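Local coordinates for protein UDP-N-acetylglucosamine pyrophosphorylase (Entamoeba histolytica, PDB 3OC9) that probably catalyses the transfer of a uridylyl group from UTP to N-acetyl-alpha-D-glucosamine 1-phosphate, giving UDP-N-acetylglucosamine and diphosphate, at residues A[136-141]-A[304-309]; A[130-135]-A[152-157]; A[328-333]-A[355-360]. One frame throughout, in Å; residues are numbered along the deposited sequence.

Contact 1. Residues A[136-141]-A[304-309]; sequences VDFNGK and NGIKKE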
loop_
_atom_site.group_PDB
_atom_site.type_symbol
_atom_site.label_atom_id
_atom_site.label_comp_id
_atom_site.label_asym_id
_atom_site.label_seq_id
_atom_site.Cartn_x
_atom_site.Cartn_y
_atom_site.Cartn_z
ATOM N N VAL A 136 0.068 -27.659 -2.968
ATOM C CA VAL A 136 0.166 -29.097 -2.627
ATOM C C VAL A 136 -0.839 -29.569 -1.551
ATOM O O VAL A 136 -1.408 -28.741 -0.832
ATOM C CB VAL A 136 1.622 -29.532 -2.210
ATOM C CG1 VAL A 136 2.626 -29.248 -3.320
ATOM C CG2 VAL A 136 2.068 -28.852 -0.881
ATOM N N ASP A 137 -1.069 -30.887 -1.473
ATOM C CA ASP A 137 -1.903 -31.500 -0.414
ATOM C C ASP A 137 -1.054 -31.867 0.822
ATOM O O ASP A 137 0.091 -31.442 0.914
ATOM C CB ASP A 137 -2.708 -32.713 -0.947
ATOM C CG ASP A 137 -1.841 -33.924 -1.284
ATOM O OD1 ASP A 137 -0.705 -34.065 -0.776
ATOM O OD2 ASP A 137 -2.320 -34.787 -2.069
ATOM N N PHE A 138 -1.575 -32.692 1.738
ATOM C CA PHE A 138 -0.855 -32.973 3.002
ATOM C C PHE A 138 0.241 -34.069 2.988
ATOM O O PHE A 138 0.973 -34.205 3.974
ATOM C CB PHE A 138 -1.815 -33.159 4.191
ATOM C CG PHE A 138 -2.762 -31.989 4.421
ATOM C CD1 PHE A 138 -2.429 -30.698 4.026
ATOM C CD2 PHE A 138 -3.981 -32.187 5.071
ATOM C CE1 PHE A 138 -3.299 -29.624 4.251
ATOM C CE2 PHE A 138 -4.859 -31.109 5.306
ATOM C CZ PHE A 138 -4.509 -29.832 4.892
ATOM N N ASN A 139 0.384 -34.823 1.898
ATOM C CA ASN A 139 1.599 -35.638 1.695
ATOM C C ASN A 139 2.629 -34.932 0.818
ATOM O O ASN A 139 3.644 -35.528 0.395
ATOM C CB ASN A 139 1.285 -37.041 1.144
ATOM C CG ASN A 139 1.050 -38.073 2.249
ATOM O OD1 ASN A 139 1.742 -38.094 3.278
ATOM N ND2 ASN A 139 0.076 -38.941 2.032
ATOM N N GLY A 140 2.362 -33.650 0.562
ATOM C CA GLY A 140 3.248 -32.812 -0.219
ATOM C C GLY A 140 3.095 -32.982 -1.718
ATOM O O GLY A 140 3.979 -32.580 -2.470
ATOM N N LYS A 141 1.979 -33.576 -2.148
ATOM C CA LYS A 141 1.759 -33.913 -3.567
ATOM C C LYS A 141 0.946 -32.834 -4.293
ATOM O O LYS A 141 -0.046 -32.325 -3.755
ATOM C CB LYS A 141 1.066 -35.282 -3.697
ATOM N N ASN A 304 -7.785 -26.761 2.224
ATOM C CA ASN A 304 -7.196 -28.067 1.894
ATOM C C ASN A 304 -5.838 -27.997 1.170
ATOM O O ASN A 304 -5.145 -29.008 1.043
ATOM C CB ASN A 304 -8.194 -28.938 1.092
ATOM C CG ASN A 304 -8.469 -28.397 -0.307
ATOM O OD1 ASN A 304 -8.688 -27.198 -0.503
ATOM N ND2 ASN A 304 -8.485 -29.294 -1.288
ATOM N N GLY A 305 -5.470 -26.808 0.700
ATOM C CA GLY A 305 -4.208 -26.617 -0.022
ATOM C C GLY A 305 -3.168 -25.828 0.762
ATOM O O GLY A 305 -3.518 -24.922 1.527
ATOM N N ILE A 306 -1.894 -26.171 0.558
ATOM C CA ILE A 306 -0.751 -25.508 1.221
ATOM C C ILE A 306 0.061 -24.681 0.211
ATOM O O ILE A 306 0.506 -25.226 -0.807
ATOM C CB ILE A 306 0.153 -26.560 1.953
ATOM C CG1 ILE A 306 -0.567 -27.114 3.187
ATOM C CG2 ILE A 306 1.557 -25.977 2.310
ATOM C CD1 ILE A 306 0.168 -28.249 3.888
ATOM N N LYS A 307 0.228 -23.375 0.490
ATOM C CA LYS A 307 1.106 -22.468 -0.277
ATOM C C LYS A 307 2.368 -22.114 0.540
ATOM O O LYS A 307 2.243 -21.526 1.597
ATOM C CB LYS A 307 0.383 -21.137 -0.612
ATOM C CG LYS A 307 -0.856 -21.229 -1.514
ATOM C CD LYS A 307 -1.565 -19.853 -1.607
ATOM C CE LYS A 307 -2.165 -19.467 -0.258
ATOM N NZ LYS A 307 -2.373 -17.995 -0.163
ATOM N N LYS A 308 3.561 -22.475 0.054
ATOM C CA LYS A 308 4.846 -22.076 0.676
ATOM C C LYS A 308 5.192 -20.617 0.318
ATOM O O LYS A 308 5.435 -20.319 -0.859
ATOM C CB LYS A 308 5.968 -23.032 0.200
ATOM C CG LYS A 308 7.358 -22.711 0.728
ATOM C CD LYS A 308 8.481 -23.313 -0.149
ATOM C CE LYS A 308 8.501 -24.824 -0.102
ATOM N NZ LYS A 308 9.668 -25.389 -0.875
ATOM N N GLU A 309 5.226 -19.720 1.320
ATOM C CA GLU A 309 5.406 -18.269 1.086
ATOM C C GLU A 309 6.558 -17.618 1.874
ATOM O O GLU A 309 6.969 -18.119 2.935
ATOM C CB GLU A 309 4.104 -17.489 1.393
ATOM C CG GLU A 309 2.902 -17.832 0.494
ATOM C CD GLU A 309 1.645 -17.000 0.791
ATOM O OE1 GLU A 309 1.654 -16.183 1.737
ATOM O OE2 GLU A 309 0.627 -17.182 0.076
#
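Asp137, whose CA comes only loosely near the carbonyl oxygen of Asn304, uses its OD1 to collect two backbone N-H groups of its own loop. The N of Asn139, two residues on, reaches OD1 at 3.0 Å and makes this an Asx turn; the N of Lys141 reaches the same OD1 at 3.1 Å. Both donors lie well out of the carboxylate plane, one on each face, a grip that should limit rotation of the group. A type I beta turn from Asp137 to Gly140 lies within the same fold-back, and the Asp137 N bonds to the Lys141 O at 2.9 Å to close it.

The loop meets strand 305-309 through a single antiparallel bridge, a hydrogen-bonded pair of Val136 and Ile306. Its two bonds are unequal: Ile306 N to Val136 O spans 3.0 Å, while Val136 N to Ile306 O is longer at 3.3 Å but straighter, with 172° at the hydrogen. On its other side, strand 305-309 pairs with strand 282-286, where Asn304 and Gly305 both face Lys286 in a classic beta bulge and Asn304 OD1 accepts from the N of Val288. The loop thus adds a brief third partner to a two-stranded sheet at the protein surface.

Side chains widen this narrow backbone link. Val136 CG2 rests 4.1 Å from Ile306 CB. Phe138 CG is anti to its carbonyl carbon (chi1 -56°), and beyond it the ring crosses the Ile306 side chain at about a right angle. Ile306 CG1 lies in the plane of that ring at its edge; CD1, set anti to CA by chi2 of 174°, approaches obliquely and comes within 3.6 Å of Phe138 CD1. Next to this rim atom, Phe138 CE1 lies 3.8 Å from Asn304 O.

Contact 2. Residues A[130-135]-A[152-157]; sequences QGMLPV and MAPNGH. With EDO (1,2-ethanediol), chain C.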
loop_
_atom_site.group_PDB
_atom_site.type_symbol
_atom_site.label_atom_id
_atom_site.label_comp_id
_atom_site.label_asym_id
_atom_site.label_seq_id
_atom_site.Cartn_x
_atom_site.Cartn_y
_atom_site.Cartn_z
ATOM N N GLN A 130 6.798 -11.836 -10.532
ATOM C CA GLN A 130 7.431 -12.586 -9.414
ATOM C C GLN A 130 7.314 -14.101 -9.669
ATOM O O GLN A 130 6.533 -14.536 -10.534
ATOM C CB GLN A 130 6.808 -12.203 -8.047
ATOM C CG GLN A 130 5.331 -12.659 -7.874
ATOM C CD GLN A 130 4.679 -12.276 -6.532
ATOM O OE1 GLN A 130 3.614 -11.627 -6.505
ATOM N NE2 GLN A 130 5.279 -12.710 -5.424
ATOM N N GLY A 131 8.088 -14.896 -8.930
ATOM C CA GLY A 131 8.023 -16.371 -9.023
ATOM C C GLY A 131 6.704 -16.967 -8.538
ATOM O O GLY A 131 6.012 -16.365 -7.718
ATOM N N MET A 132 6.356 -18.143 -9.068
ATOM C CA MET A 132 5.183 -18.929 -8.637
ATOM C C MET A 132 5.608 -20.354 -8.256
ATOM O O MET A 132 6.656 -20.823 -8.718
ATOM C CB MET A 132 4.126 -18.979 -9.749
ATOM C CG MET A 132 3.566 -17.593 -10.163
ATOM S SD MET A 132 2.246 -17.717 -11.395
ATOM C CE MET A 132 0.806 -17.936 -10.349
ATOM N N LEU A 133 4.798 -21.028 -7.427
ATOM C CA LEU A 133 5.005 -22.447 -7.033
ATOM C C LEU A 133 3.686 -23.247 -7.084
ATOM O O LEU A 133 2.615 -22.687 -6.845
ATOM C CB LEU A 133 5.578 -22.522 -5.601
ATOM C CG LEU A 133 6.985 -21.972 -5.296
ATOM C CD1 LEU A 133 7.200 -21.821 -3.788
ATOM C CD2 LEU A 133 8.082 -22.884 -5.907
ATOM N N PRO A 134 3.749 -24.568 -7.376
ATOM C CA PRO A 134 2.519 -25.393 -7.300
ATOM C C PRO A 134 1.935 -25.534 -5.878
ATOM O O PRO A 134 2.682 -25.636 -4.894
ATOM C CB PRO A 134 2.966 -26.771 -7.828
ATOM C CG PRO A 134 4.293 -26.554 -8.478
ATOM C CD PRO A 134 4.917 -25.355 -7.814
ATOM N N VAL A 135 0.605 -25.514 -5.776
ATOM C CA VAL A 135 -0.111 -25.720 -4.511
ATOM C C VAL A 135 -0.151 -27.237 -4.222
ATOM O O VAL A 135 -0.371 -28.015 -5.143
ATOM C CB VAL A 135 -1.559 -25.120 -4.603
ATOM C CG1 VAL A 135 -2.322 -25.275 -3.285
ATOM C CG2 VAL A 135 -1.515 -23.626 -5.062
ATOM N N MET A 152 -1.341 -23.181 -9.445
ATOM C CA MET A 152 -0.130 -22.414 -9.106
ATOM C C MET A 152 -0.468 -21.189 -8.252
ATOM O O MET A 152 -1.578 -20.644 -8.356
ATOM C CB MET A 152 0.577 -21.948 -10.389
ATOM C CG MET A 152 0.939 -23.066 -11.386
ATOM S SD MET A 152 2.299 -24.126 -10.869
ATOM C CE MET A 152 3.686 -22.977 -10.773
ATOM N N ALA A 153 0.482 -20.757 -7.409
ATOM C CA ALA A 153 0.320 -19.532 -6.613
ATOM C C ALA A 153 1.620 -18.705 -6.537
ATOM O O ALA A 153 2.708 -19.262 -6.603
ATOM C CB ALA A 153 -0.197 -19.869 -5.191
ATOM N N PRO A 154 1.510 -17.363 -6.402
ATOM C CA PRO A 154 2.710 -16.536 -6.197
ATOM C C PRO A 154 3.508 -16.933 -4.944
ATOM O O PRO A 154 2.934 -17.499 -3.993
ATOM C CB PRO A 154 2.141 -15.109 -6.028
ATOM C CG PRO A 154 0.739 -15.165 -6.537
ATOM C CD PRO A 154 0.266 -16.570 -6.287
ATOM N N ASN A 155 4.810 -16.635 -4.942
ATOM C CA ASN A 155 5.698 -17.030 -3.832
ATOM C C ASN A 155 5.599 -16.177 -2.544
ATOM O O ASN A 155 6.376 -16.403 -1.607
ATOM C CB ASN A 155 7.164 -17.158 -4.300
ATOM C CG ASN A 155 7.761 -15.828 -4.802
ATOM O OD1 ASN A 155 7.124 -14.780 -4.757
ATOM N ND2 ASN A 155 8.990 -15.893 -5.314
ATOM N N GLY A 156 4.642 -15.240 -2.493
ATOM C CA GLY A 156 4.438 -14.350 -1.317
ATOM C C GLY A 156 4.964 -12.927 -1.546
ATOM O O GLY A 156 5.795 -12.712 -2.446
ATOM N N HIS A 157 4.494 -11.942 -0.762
ATOM C CA HIS A 157 4.967 -10.557 -0.995
ATOM C C HIS A 157 6.469 -10.335 -0.721
ATOM O O HIS A 157 7.060 -9.362 -1.203
ATOM C CB HIS A 157 4.094 -9.476 -0.324
ATOM C CG HIS A 157 3.736 -9.752 1.112
ATOM N ND1 HIS A 157 4.641 -10.224 2.042
ATOM C CD2 HIS A 157 2.562 -9.602 1.775
ATOM C CE1 HIS A 157 4.047 -10.347 3.215
ATOM N NE2 HIS A 157 2.782 -9.983 3.081
HETATM C C1 EDO C . 2.156 -13.114 -3.249
HETATM O O1 EDO C . 2.559 -11.778 -3.604
HETATM C C2 EDO C . 0.715 -13.184 -2.732
HETATM O O2 EDO C . 0.660 -12.866 -1.330
HETATM O O HOH W 1 10.204 -13.495 -6.771
#
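Leu133 and Ala153 exchange the two backbone bonds at the heart of an antiparallel pairing between strands 125-134 and 149-154, neighbours in the large mixed sheet of this GT-A-type nucleotidyltransferase. Leu133 N to Ala153 O and Ala153 N to Leu133 O both measure 2.9 Å. The flanking pairs, Met132 with Pro154 and Pro134 with Met152, are non-hydrogen-bonded, and each places a proline where no N-H is called for across the two strands. Just beyond, Asn155 N bonds to Gly131 O at 3.0 Å.

Side-chain amides continue the polar contact past the strand ends. Gln130 NE2 gives a hydrogen to Asn155 OD1 at 2.9 Å, almost in line with that oxygen's C=O bond, although the two amide planes are turned 68° apart. The same NE2 bonds weakly to Gly156 O and to O1 of a 1,2-ethanediol, probably left from crystallisation, whose O1 also donates to Gln130 OE1. Asn155 ND2, the other arm of that amide, gives a hydrogen to a water that also takes a weak bond from Gly131 N.

Apolar contacts are dominated by methionine. Met152 bends at chi2 and chi3, the latter of -62° carrying CE to 3.8 Å from Pro134 N; its SD lies 3.9 Å from Pro134 CG as the two side chains run side by side. Met132 CE touches Met152 CB, and Val135 CG2 meets Ala153 CB at 4.0 Å.

Gly156 O can only accept, so its bond, though weak, suits NE2 of Gln130, which in turn suits OD1 of Asn155; diol and water could serve either amide end.

Contact 3. Residues A[328-333]-A[355-360]; sequences QRFIEF and YRLNIY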
loop_
_atom_site.group_PDB
_atom_site.type_symbol
_atom_site.label_atom_id
_atom_site.label_comp_id
_atom_site.label_asym_id
_atom_site.label_seq_id
_atom_site.Cartn_x
_atom_site.Cartn_y
_atom_site.Cartn_z
ATOM N N GLN A 328 -2.472 9.435 11.048
ATOM C CA GLN A 328 -3.834 9.403 11.600
ATOM C C GLN A 328 -4.732 8.528 10.722
ATOM O O GLN A 328 -4.671 8.626 9.497
ATOM C CB GLN A 328 -4.415 10.817 11.653
ATOM C CG GLN A 328 -3.673 11.754 12.603
ATOM C CD GLN A 328 -3.584 11.190 14.018
ATOM O OE1 GLN A 328 -4.605 10.989 14.680
ATOM N NE2 GLN A 328 -2.359 10.922 14.481
ATOM N N ARG A 329 -5.569 7.681 11.336
ATOM C CA ARG A 329 -6.453 6.800 10.544
ATOM C C ARG A 329 -7.383 7.661 9.680
ATOM O O ARG A 329 -7.691 7.303 8.541
ATOM C CB ARG A 329 -7.284 5.843 11.442
ATOM C CG ARG A 329 -6.429 4.885 12.324
ATOM C CD ARG A 329 -7.277 4.019 13.296
ATOM N NE ARG A 329 -6.438 3.379 14.324
ATOM C CZ ARG A 329 -6.208 2.076 14.420
ATOM N NH1 ARG A 329 -6.763 1.220 13.568
ATOM N NH2 ARG A 329 -5.423 1.623 15.393
ATOM N N PHE A 330 -7.821 8.802 10.219
ATOM C CA PHE A 330 -8.805 9.658 9.522
ATOM C C PHE A 330 -8.235 10.235 8.199
ATOM O O PHE A 330 -8.973 10.528 7.243
ATOM C CB PHE A 330 -9.298 10.753 10.500
ATOM C CG PHE A 330 -10.229 11.764 9.893
ATOM C CD1 PHE A 330 -11.619 11.586 9.968
ATOM C CD2 PHE A 330 -9.732 12.920 9.287
ATOM C CE1 PHE A 330 -12.495 12.521 9.414
ATOM C CE2 PHE A 330 -10.610 13.864 8.727
ATOM C CZ PHE A 330 -11.991 13.665 8.794
ATOM N N ILE A 331 -6.911 10.386 8.159
ATOM C CA ILE A 331 -6.207 10.964 7.010
ATOM C C ILE A 331 -5.746 9.891 5.977
ATOM O O ILE A 331 -5.886 10.096 4.757
ATOM C CB ILE A 331 -4.951 11.792 7.488
ATOM C CG1 ILE A 331 -5.337 12.897 8.503
ATOM C CG2 ILE A 331 -4.086 12.303 6.297
ATOM C CD1 ILE A 331 -6.034 14.145 7.908
ATOM N N GLU A 332 -5.189 8.770 6.445
ATOM C CA GLU A 332 -4.505 7.824 5.502
ATOM C C GLU A 332 -4.765 6.316 5.741
ATOM O O GLU A 332 -3.923 5.482 5.363
ATOM C CB GLU A 332 -2.977 8.141 5.385
ATOM C CG GLU A 332 -2.306 7.676 4.047
ATOM C CD GLU A 332 -0.773 7.879 3.943
ATOM O OE1 GLU A 332 -0.192 7.416 2.924
ATOM O OE2 GLU A 332 -0.134 8.464 4.856
ATOM N N PHE A 333 -5.924 5.940 6.311
ATOM C CA PHE A 333 -6.280 4.482 6.395
ATOM C C PHE A 333 -7.783 4.136 6.251
ATOM O O PHE A 333 -8.540 4.271 7.208
ATOM C CB PHE A 333 -5.707 3.820 7.671
ATOM C CG PHE A 333 -5.869 2.303 7.694
ATOM C CD1 PHE A 333 -4.974 1.486 7.019
ATOM C CD2 PHE A 333 -6.949 1.710 8.370
ATOM C CE1 PHE A 333 -5.136 0.082 7.016
ATOM C CE2 PHE A 333 -7.130 0.309 8.368
ATOM C CZ PHE A 333 -6.220 -0.497 7.694
ATOM N N TYR A 355 -15.489 10.925 2.051
ATOM C CA TYR A 355 -16.354 12.112 2.142
ATOM C C TYR A 355 -16.013 12.985 3.366
ATOM O O TYR A 355 -15.953 14.212 3.247
ATOM C CB TYR A 355 -17.849 11.727 2.142
ATOM C CG TYR A 355 -18.413 11.175 0.831
ATOM C CD1 TYR A 355 -17.657 11.168 -0.350
ATOM C CD2 TYR A 355 -19.723 10.660 0.774
ATOM C CE1 TYR A 355 -18.179 10.649 -1.559
ATOM C CE2 TYR A 355 -20.257 10.145 -0.434
ATOM C CZ TYR A 355 -19.479 10.144 -1.591
ATOM O OH TYR A 355 -20.003 9.648 -2.787
ATOM N N ARG A 356 -15.758 12.360 4.524
ATOM C CA ARG A 356 -15.444 13.102 5.757
ATOM C C ARG A 356 -14.078 13.808 5.674
ATOM O O ARG A 356 -13.936 14.958 6.128
ATOM C CB ARG A 356 -15.521 12.184 6.997
ATOM C CG ARG A 356 -16.953 11.772 7.391
ATOM C CD ARG A 356 -16.958 10.714 8.511
ATOM N NE ARG A 356 -18.311 10.246 8.824
ATOM C CZ ARG A 356 -18.617 9.398 9.809
ATOM N NH1 ARG A 356 -17.670 8.897 10.603
ATOM N NH2 ARG A 356 -19.880 9.043 10.005
ATOM N N LEU A 357 -13.081 13.127 5.092
ATOM C CA LEU A 357 -11.777 13.759 4.830
ATOM C C LEU A 357 -11.900 15.019 3.935
ATOM O O LEU A 357 -11.274 16.065 4.215
ATOM C CB LEU A 357 -10.794 12.737 4.214
ATOM C CG LEU A 357 -9.379 13.241 3.907
ATOM C CD1 LEU A 357 -8.687 13.807 5.163
ATOM C CD2 LEU A 357 -8.526 12.118 3.246
ATOM N N ASN A 358 -12.696 14.925 2.869
ATOM C CA ASN A 358 -12.832 16.026 1.915
ATOM C C ASN A 358 -13.501 17.276 2.546
ATOM O O ASN A 358 -13.107 18.420 2.266
ATOM C CB ASN A 358 -13.576 15.562 0.643
ATOM C CG ASN A 358 -12.767 14.564 -0.190
ATOM O OD1 ASN A 358 -11.540 14.499 -0.082
ATOM N ND2 ASN A 358 -13.454 13.794 -1.028
ATOM N N ILE A 359 -14.463 17.044 3.432
ATOM C CA ILE A 359 -15.079 18.131 4.240
ATOM C C ILE A 359 -14.050 18.832 5.152
ATOM O O ILE A 359 -13.976 20.077 5.191
ATOM C CB ILE A 359 -16.274 17.601 5.068
ATOM C CG1 ILE A 359 -17.387 17.125 4.131
ATOM C CG2 ILE A 359 -16.786 18.671 6.054
ATOM C CD1 ILE A 359 -18.489 16.341 4.833
ATOM N N TYR A 360 -13.251 18.034 5.864
ATOM C CA TYR A 360 -12.131 18.535 6.670
ATOM C C TYR A 360 -11.167 19.430 5.864
ATOM O O TYR A 360 -10.784 20.511 6.338
ATOM C CB TYR A 360 -11.401 17.362 7.378
ATOM C CG TYR A 360 -10.053 17.714 8.038
ATOM C CD1 TYR A 360 -10.000 18.218 9.342
ATOM C CD2 TYR A 360 -8.842 17.529 7.354
ATOM C CE1 TYR A 360 -8.777 18.533 9.948
ATOM C CE2 TYR A 360 -7.610 17.851 7.951
ATOM C CZ TYR A 360 -7.587 18.350 9.244
ATOM O OH TYR A 360 -6.380 18.674 9.852
#
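Phe330 turns its ring edge toward the face of Tyr360 in an offset edge-to-face pair, the centroids 5.8 Å apart and the planes at 82°. The CB of Tyr360 lies in the plane of the Phe330 ring at its edge, 3.8 Å from CE2. At the next rim atom, Phe330 CZ comes within 3.5 Å of Arg356 O, and Phe330 CE1 touches Arg356 CB. Beside the aromatic pair, Ile331 CD1 reaches Leu357 CD1 at 3.8 Å and also meets Tyr360 CE2. The other branch of Leu357, CD2, rests 3.7 Å from Ile331 O.

These residues bring the short helix 329-332 against one flank of the long helix 347-364, an alpha-alpha contact made mostly by apolar side chains, some of them resting on backbone carbonyls. Phe330 CG is anti to the backbone N (chi1 176°), and the ring beyond it reaches the long helix, while Arg356 leads its extended chain away after CB. One step outward, Gln328 occupies the N-cap position of the short helix, its O accepting from both Ile331 N and Glu332 N. Salt bridges from Arg329 to Glu221 and from Glu332 to Lys212 tie that helix to the rest of the chain; on the long helix, Asn358 ND2 bonds to Cys377 O.

Contacts 1 and 2 form one continuous region, their centres 12 Å apart and their segments interleaved along the chain. Strand 305-309 joins them: while Ile306 meets the loop 136-141, Lys308 O lies 3.7 Å from Leu133 CD1 and Lys307 CD lies 3.8 Å from Ala153 CB. Segment 136-141 follows directly on segment 130-135, just past the end of strand 125-134. Contact 3 stands apart on the opposite side of the chain's centre, its centre 42 Å from that of contact 1 and 36 Å from that of contact 2, with nearest atoms about 13 Å away in the latter case. The 1,2-ethanediol borders contact 2 and marks no substrate site by itself.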